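Local coordinates for aerobactin synthase IucA (Klebsiella pneumoniae subsp. pneumoniae, PDB 5JM8), which probably catalyses the ATP- and magnesium-dependent joining of citrate to N6-acetyl-N6-hydroxylysine in aerobactin siderophore synthesis, as an NIS synthetase, at residues E105-R110 and G543-Y548; G300-R305 and A467-V472; A381-L386 and Q395-A400. All coordinates share one frame; numbering follows the deposited sequence.

Interaction 1. Residues E105-R110 and G543-Y548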
# COMPACT_ATOMS: atom_id res chain seq x y z
N GLU A 105 8.73 24.93 -46.21
CA GLU A 105 7.69 25.57 -45.41
C GLU A 105 6.93 24.54 -44.57
O GLU A 105 6.42 24.85 -43.49
CB GLU A 105 6.72 26.34 -46.30
CG GLU A 105 5.68 27.16 -45.53
CD GLU A 105 6.29 28.12 -44.53
OE1 GLU A 105 7.41 28.62 -44.79
OE2 GLU A 105 5.67 28.37 -43.48
N THR A 106 6.85 23.31 -45.08
CA THR A 106 6.28 22.20 -44.31
C THR A 106 7.18 21.88 -43.12
O THR A 106 6.71 21.61 -42.02
CB THR A 106 6.12 20.93 -45.17
OG1 THR A 106 5.25 21.20 -46.27
CG2 THR A 106 5.54 19.79 -44.34
N PHE A 107 8.48 21.91 -43.36
CA PHE A 107 9.46 21.66 -42.31
C PHE A 107 9.38 22.73 -41.23
O PHE A 107 9.35 22.41 -40.04
CB PHE A 107 10.87 21.62 -42.92
CG PHE A 107 11.97 21.50 -41.90
CD1 PHE A 107 12.24 20.29 -41.28
CD2 PHE A 107 12.76 22.60 -41.59
CE1 PHE A 107 13.26 20.18 -40.35
CE2 PHE A 107 13.79 22.49 -40.66
CZ PHE A 107 14.04 21.28 -40.04
N HIS A 108 9.32 23.99 -41.64
CA HIS A 108 9.32 25.10 -40.69
C HIS A 108 8.04 25.15 -39.86
O HIS A 108 8.09 25.44 -38.67
CB HIS A 108 9.50 26.43 -41.43
CG HIS A 108 9.61 27.61 -40.51
ND1 HIS A 108 8.52 28.35 -40.11
CD2 HIS A 108 10.69 28.17 -39.90
CE1 HIS A 108 8.92 29.32 -39.30
NE2 HIS A 108 10.23 29.23 -39.16
N GLN A 109 6.89 24.89 -40.49
CA GLN A 109 5.63 24.92 -39.76
C GLN A 109 5.61 23.81 -38.71
O GLN A 109 5.14 24.02 -37.59
CB GLN A 109 4.43 24.79 -40.71
CG GLN A 109 4.31 23.46 -41.44
CD GLN A 109 3.06 23.36 -42.30
OE1 GLN A 109 2.32 24.33 -42.46
NE2 GLN A 109 2.82 22.18 -42.85
N ARG A 110 6.15 22.65 -39.07
CA ARG A 110 6.22 21.52 -38.14
C ARG A 110 7.12 21.83 -36.95
O ARG A 110 6.83 21.44 -35.82
CB ARG A 110 6.71 20.26 -38.86
CG ARG A 110 5.65 19.62 -39.76
CD ARG A 110 6.20 18.43 -40.53
NE ARG A 110 5.17 17.75 -41.31
CZ ARG A 110 5.38 16.70 -42.09
NH1 ARG A 110 6.61 16.20 -42.21
NH2 ARG A 110 4.38 16.15 -42.76
N GLY A 543 21.70 11.63 -39.47
CA GLY A 543 21.16 12.80 -38.81
C GLY A 543 19.65 12.89 -38.93
O GLY A 543 19.06 12.31 -39.84
N ASN A 544 19.03 13.62 -38.01
CA ASN A 544 17.58 13.77 -37.99
C ASN A 544 17.10 15.07 -38.64
O ASN A 544 15.98 15.14 -39.14
CB ASN A 544 17.06 13.72 -36.55
CG ASN A 544 17.23 12.36 -35.91
OD1 ASN A 544 16.57 11.40 -36.31
ND2 ASN A 544 18.10 12.27 -34.92
N PHE A 545 17.95 16.09 -38.63
CA PHE A 545 17.55 17.42 -39.08
C PHE A 545 17.34 17.47 -40.60
O PHE A 545 16.31 17.96 -41.06
CB PHE A 545 18.60 18.46 -38.65
CG PHE A 545 18.28 19.87 -39.07
CD1 PHE A 545 18.53 20.29 -40.37
CD2 PHE A 545 17.75 20.78 -38.17
CE1 PHE A 545 18.24 21.58 -40.76
CE2 PHE A 545 17.47 22.08 -38.56
CZ PHE A 545 17.71 22.47 -39.86
N PHE A 546 18.30 16.95 -41.36
CA PHE A 546 18.19 16.97 -42.82
C PHE A 546 17.39 15.77 -43.31
O PHE A 546 16.92 15.75 -44.45
CB PHE A 546 19.58 17.00 -43.46
CG PHE A 546 20.33 18.27 -43.20
CD1 PHE A 546 19.97 19.44 -43.85
CD2 PHE A 546 21.38 18.31 -42.30
CE1 PHE A 546 20.65 20.62 -43.61
CE2 PHE A 546 22.06 19.48 -42.06
CZ PHE A 546 21.69 20.64 -42.72
N CYS A 547 17.22 14.77 -42.45
CA CYS A 547 16.36 13.64 -42.75
C CYS A 547 14.90 14.07 -42.67
O CYS A 547 14.06 13.62 -43.45
CB CYS A 547 16.62 12.48 -41.79
SG CYS A 547 15.60 11.02 -42.08
N TYR A 548 14.61 14.94 -41.71
CA TYR A 548 13.25 15.41 -41.47
C TYR A 548 12.84 16.46 -42.50
O TYR A 548 11.67 16.59 -42.86
CB TYR A 548 13.15 16.00 -40.06
CG TYR A 548 11.74 16.22 -39.57
CD1 TYR A 548 10.92 15.15 -39.28
CD2 TYR A 548 11.23 17.50 -39.39
CE1 TYR A 548 9.64 15.33 -38.83
CE2 TYR A 548 9.95 17.70 -38.94
CZ TYR A 548 9.16 16.60 -38.65
OH TYR A 548 7.88 16.79 -38.20
O HOH W 1 9.34 17.79 -42.63

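Interaction 2. Residues G300-R305 and A467-V472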
# COMPACT_ATOMS: atom_id res chain seq x y z
N GLY A 300 9.31 -9.61 -33.14
CA GLY A 300 9.10 -9.82 -31.73
C GLY A 300 8.89 -11.29 -31.43
O GLY A 300 9.44 -11.83 -30.47
N MET A 301 8.08 -11.94 -32.26
CA MET A 301 7.84 -13.37 -32.14
C MET A 301 9.14 -14.14 -32.32
O MET A 301 9.44 -15.06 -31.56
CB MET A 301 6.81 -13.84 -33.18
CG MET A 301 5.42 -13.25 -33.02
SD MET A 301 4.63 -13.62 -31.45
CE MET A 301 4.62 -15.41 -31.46
N ARG A 302 9.90 -13.74 -33.33
CA ARG A 302 11.18 -14.37 -33.64
C ARG A 302 12.12 -14.34 -32.45
O ARG A 302 12.73 -15.35 -32.10
CB ARG A 302 11.82 -13.67 -34.85
CG ARG A 302 13.17 -14.24 -35.27
CD ARG A 302 13.64 -13.65 -36.59
NE ARG A 302 12.66 -13.88 -37.65
CZ ARG A 302 11.99 -12.93 -38.29
NH1 ARG A 302 12.17 -11.65 -38.01
NH2 ARG A 302 11.12 -13.27 -39.24
N LEU A 303 12.23 -13.18 -31.82
CA LEU A 303 13.07 -13.01 -30.65
C LEU A 303 12.50 -13.78 -29.46
O LEU A 303 13.24 -14.31 -28.64
CB LEU A 303 13.22 -11.52 -30.31
CG LEU A 303 14.15 -11.15 -29.15
CD1 LEU A 303 15.58 -11.59 -29.42
CD2 LEU A 303 14.09 -9.66 -28.88
N ALA A 304 11.17 -13.83 -29.37
CA ALA A 304 10.51 -14.50 -28.26
C ALA A 304 10.70 -16.01 -28.33
O ALA A 304 10.93 -16.66 -27.32
CB ALA A 304 9.03 -14.16 -28.25
N ARG A 305 10.58 -16.57 -29.54
CA ARG A 305 10.82 -18.00 -29.74
C ARG A 305 12.29 -18.34 -29.51
O ARG A 305 12.63 -19.41 -29.02
CB ARG A 305 10.41 -18.42 -31.15
CG ARG A 305 8.92 -18.36 -31.41
CD ARG A 305 8.58 -18.86 -32.80
NE ARG A 305 7.16 -18.76 -33.07
CZ ARG A 305 6.25 -19.64 -32.66
NH1 ARG A 305 6.63 -20.70 -31.95
NH2 ARG A 305 4.97 -19.46 -32.96
N ALA A 467 17.06 -18.87 -39.65
CA ALA A 467 18.39 -18.54 -40.16
C ALA A 467 18.32 -17.53 -41.29
O ALA A 467 19.26 -16.76 -41.50
CB ALA A 467 19.10 -19.81 -40.62
N GLN A 468 17.21 -17.53 -42.01
CA GLN A 468 17.01 -16.60 -43.11
C GLN A 468 16.21 -15.39 -42.65
O GLN A 468 15.52 -14.75 -43.44
CB GLN A 468 16.31 -17.29 -44.28
N ALA A 469 16.30 -15.08 -41.36
CA ALA A 469 15.57 -13.94 -40.82
C ALA A 469 15.81 -12.68 -41.62
O ALA A 469 16.91 -12.43 -42.10
CB ALA A 469 15.96 -13.69 -39.37
N GLU A 470 14.75 -11.90 -41.76
CA GLU A 470 14.81 -10.64 -42.49
C GLU A 470 15.66 -9.62 -41.74
O GLU A 470 16.36 -8.81 -42.36
CB GLU A 470 13.39 -10.12 -42.72
CG GLU A 470 13.27 -8.61 -42.84
CD GLU A 470 13.09 -7.91 -41.51
OE1 GLU A 470 12.41 -8.46 -40.61
OE2 GLU A 470 13.63 -6.79 -41.36
N ASN A 471 15.59 -9.65 -40.41
CA ASN A 471 16.37 -8.73 -39.58
C ASN A 471 17.76 -9.29 -39.29
O ASN A 471 18.16 -9.45 -38.14
CB ASN A 471 15.63 -8.41 -38.28
CG ASN A 471 15.10 -9.65 -37.58
OD1 ASN A 471 14.90 -10.69 -38.20
ND2 ASN A 471 14.86 -9.54 -36.28
N VAL A 472 18.48 -9.61 -40.36
CA VAL A 472 19.90 -9.96 -40.27
C VAL A 472 20.73 -8.75 -40.70
O VAL A 472 20.39 -8.06 -41.66
CB VAL A 472 20.27 -11.17 -41.16
CG1 VAL A 472 19.73 -12.46 -40.56
CG2 VAL A 472 19.76 -10.99 -42.59

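Interaction 3. Residues A381-L386 and Q395-A400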
# COMPACT_ATOMS: atom_id res chain seq x y z
N ALA A 381 18.78 14.79 -10.12
CA ALA A 381 17.97 14.69 -8.91
C ALA A 381 18.19 13.34 -8.22
O ALA A 381 18.20 13.25 -7.00
CB ALA A 381 16.50 14.88 -9.23
N ALA A 382 18.37 12.30 -9.03
CA ALA A 382 18.63 10.96 -8.50
C ALA A 382 20.03 10.87 -7.90
O ALA A 382 20.20 10.45 -6.76
CB ALA A 382 18.46 9.92 -9.60
N VAL A 383 21.03 11.26 -8.69
CA VAL A 383 22.42 11.24 -8.25
C VAL A 383 22.61 12.02 -6.96
O VAL A 383 23.38 11.62 -6.09
CB VAL A 383 23.35 11.81 -9.34
CG1 VAL A 383 24.79 11.93 -8.83
CG2 VAL A 383 23.30 10.94 -10.58
N LYS A 384 21.91 13.14 -6.84
CA LYS A 384 21.97 13.95 -5.63
C LYS A 384 21.38 13.21 -4.43
O LYS A 384 21.84 13.38 -3.30
CB LYS A 384 21.25 15.28 -5.85
CG LYS A 384 22.10 16.33 -6.53
CD LYS A 384 21.30 17.57 -6.87
CE LYS A 384 22.20 18.73 -7.26
NZ LYS A 384 21.47 20.03 -7.27
N ARG A 385 20.37 12.39 -4.68
CA ARG A 385 19.80 11.55 -3.63
C ARG A 385 20.75 10.42 -3.28
O ARG A 385 20.86 10.03 -2.12
CB ARG A 385 18.44 10.98 -4.05
CG ARG A 385 17.30 11.97 -3.97
CD ARG A 385 15.97 11.27 -4.11
NE ARG A 385 15.86 10.56 -5.37
CZ ARG A 385 15.41 11.10 -6.50
NH1 ARG A 385 15.01 12.36 -6.53
NH2 ARG A 385 15.34 10.37 -7.60
N LEU A 386 21.42 9.89 -4.29
CA LEU A 386 22.41 8.85 -4.10
C LEU A 386 23.54 9.37 -3.21
O LEU A 386 23.97 8.70 -2.28
CB LEU A 386 22.96 8.37 -5.44
CG LEU A 386 24.08 7.34 -5.42
CD1 LEU A 386 23.64 6.07 -4.70
CD2 LEU A 386 24.53 7.02 -6.85
N GLN A 395 30.04 14.37 -7.03
CA GLN A 395 30.90 13.88 -8.10
C GLN A 395 31.16 12.38 -7.94
O GLN A 395 31.18 11.64 -8.92
CB GLN A 395 32.23 14.66 -8.15
CG GLN A 395 33.24 14.09 -9.16
CD GLN A 395 34.40 15.03 -9.46
OE1 GLN A 395 34.19 16.16 -9.89
NE2 GLN A 395 35.62 14.55 -9.26
N GLN A 396 31.36 11.95 -6.70
CA GLN A 396 31.53 10.52 -6.40
C GLN A 396 30.26 9.75 -6.73
O GLN A 396 30.32 8.62 -7.21
CB GLN A 396 31.90 10.32 -4.93
CG GLN A 396 33.36 10.58 -4.60
CD GLN A 396 33.63 10.64 -3.11
OE1 GLN A 396 32.74 10.93 -2.32
NE2 GLN A 396 34.87 10.35 -2.72
N ALA A 397 29.12 10.37 -6.45
CA ALA A 397 27.84 9.77 -6.78
C ALA A 397 27.68 9.69 -8.30
O ALA A 397 27.15 8.72 -8.83
CB ALA A 397 26.70 10.57 -6.16
N ALA A 398 28.17 10.72 -8.99
CA ALA A 398 28.07 10.78 -10.44
C ALA A 398 28.92 9.70 -11.09
O ALA A 398 28.48 9.03 -12.02
CB ALA A 398 28.50 12.15 -10.93
N HIS A 399 30.14 9.54 -10.59
CA HIS A 399 31.04 8.49 -11.07
C HIS A 399 30.45 7.11 -10.81
O HIS A 399 30.46 6.24 -11.68
CB HIS A 399 32.40 8.62 -10.41
CG HIS A 399 33.17 9.83 -10.83
ND1 HIS A 399 34.27 10.29 -10.14
CD2 HIS A 399 32.99 10.69 -11.86
CE1 HIS A 399 34.74 11.37 -10.73
NE2 HIS A 399 33.98 11.64 -11.78
N ALA A 400 29.96 6.91 -9.59
CA ALA A 400 29.33 5.65 -9.21
C ALA A 400 28.15 5.31 -10.10
O ALA A 400 27.97 4.17 -10.51
CB ALA A 400 28.90 5.70 -7.76

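Interaction 1. Residues E105-R110 and G543-Y548
Phe107 reaches across from helix 101-124 and meets two aromatic side chains of the short helix 545-549, each in a different way. Its outer corner points at the flat of Phe545, where CZ of Phe107 stands 3.8 Å from CE2 of Phe545, displaced from the middle of that ring toward its rim. The planes are turned 71° apart with centroids 5.2 Å from each other, an edge-to-face (T-shaped) pair in which Phe107 supplies the edge. Toward Tyr548 the same ring is turned differently: the edge carbons Phe107 CE1 and Tyr548 CD2 meet at 3.5 Å, the planes 61° apart, with no stacking of one face on the other. The CB of Phe107 does not itself point at the partner, but with CG anti to the backbone N (chi1 174°) the ring swings over to it, and this lets one edge serve both neighbours.

The three rings form a buried aromatic cluster, which joins the N-terminal helices to the C-terminal part of the chain. Phe19 of helix 14-26 touches Phe107 and adds a second edge-to-face pair with Phe545, while Val90 and Leu93 of helix 82-96 pack against Phe107 and Phe545 respectively.

At the border of the cluster, Arg110 lays its aliphatic stem beside the phenol end of Tyr548. The stem runs extended from CG to NE, and its CD comes within 3.3 Å of Tyr548 OH. Arg110 NH1 forms a salt bridge with Asp551, and it also gives a weak hydrogen bond to a water that donates to the backbone O of Tyr548 at 2.6 Å. Tyr548, whose side chain lies about 9 Å from the bound ATP, makes a further edge-to-face pair with His152.

Interaction 2. Residues G300-R305 and A467-V472
Arg302 leaves helix 294-306 with its CB directed at the loop 467-472, and nearly the whole contact is made by the outer part of this one side chain. From CB the chain runs straight through CG, with CG anti to the backbone N (chi1 180°), before it bends at chi3 (-58°), which turns the guanidinium across the loop. CD lies at the bend and touches two residues at once: Ala469 CB at 3.6 Å and Asn471 OD1 at the same distance. NE follows, 3.7 Å from Ala469 CB, and forms a salt bridge with Glu466, just ahead of the loop segment. The methyl of Ala469 lies over one face of the guanidinium, and Glu466 holds the group through NE.

Beyond CZ, NH1 comes to 2.9 Å from Asn471 OD1, the guanidinium and amide planes being turned 58° apart. Glu470 OE1 lies farther off, 4.1 Å from NH1, too long for a salt bridge, although its charge probably still steadies the arginine; the other carboxylate oxygen, OE2, is bridged to Arg299, about one turn back on the helix. Asn471 is positioned from its other branch, where ND2 donates to the backbone O of Ser451, and its backbone also bonds with Phe453, so strand 451-453 sets the amide in place.

Asn471 is the centre of an inverse gamma turn, its side chain about 13 Å from the bound ATP. The whole is a mixed helix-to-loop contact, in which an alanine methyl and polar groups meet one arginine, and it links the IucA/IucC and FhuF-like family regions.

Interaction 3. Residues A381-L386 and Q395-A400
Val383 and Ala397 mark the point where the two helices come together, their CA atoms only 5.8 Å apart. The axes of the short segments approach to 8.4 Å and cross at 113°, so the helices meet crosswise along a short patch instead of lying side by side. Alanines on the second helix permit this closeness, since a methyl is the largest projection that Ala397 and Ala398 offer.

The main bump from helix 378-390 is the CG1 branch of Val383. A chi1 of 174° points this methyl away from the backbone N and into the hollow between Ala397 and Ala398: it is 3.6 Å from Ala397 CB, equally near the backbone N of Ala398, and 4.3 Å from the Ala398 methyl. The wall it meets is therefore partly peptide backbone. In return, Ala397 CB projects into helix 378-390 and settles against the backbone O of Val383 at 3.5 Å. Each helix thus presses a methyl into the backbone surface of the other.

One turn further along, Leu386 fills the flank of the same alanine methyl. Its CD2 branch touches the backbone O of Ala397 at 3.7 Å and lies 4.2 Å from Ala397 CB, so that Ala397 is wedged between Val383 and Leu386. No hydrogen bond crosses the two segments; methyl groups pack against one another and against the backbone.

These are two consecutive helices, 378-390 and the long 394-420, joined by a short connection and packed crosswise. Leu386 and Ala382 also rest on Asp438, in a loop, and Arg385 forms a salt bridge with that aspartate. On the far flank His399 packs against helix 506-521, while Ala400 meets Ala317 of a second subunit, placing this contact beside a subunit interface.

From the N terminus, the chain first enters interaction 1 through helix 101-124, and that loop does not close until 433 residues further on, at 543-548. Interaction 2 opens inside it at helix 294-306 and closes in the loop before helix 475-500. Interaction 3 lies within this second loop, joining two successive helices, so the three nest and none cross. Their centres lie 33 to 39 Å apart and none touches another. Interaction 1 ties the N-terminal helices to the C-terminal region, interaction 2 links the IucA/IucC and FhuF-like family regions, and interaction 3 is a local packing of successive helices beside another subunit.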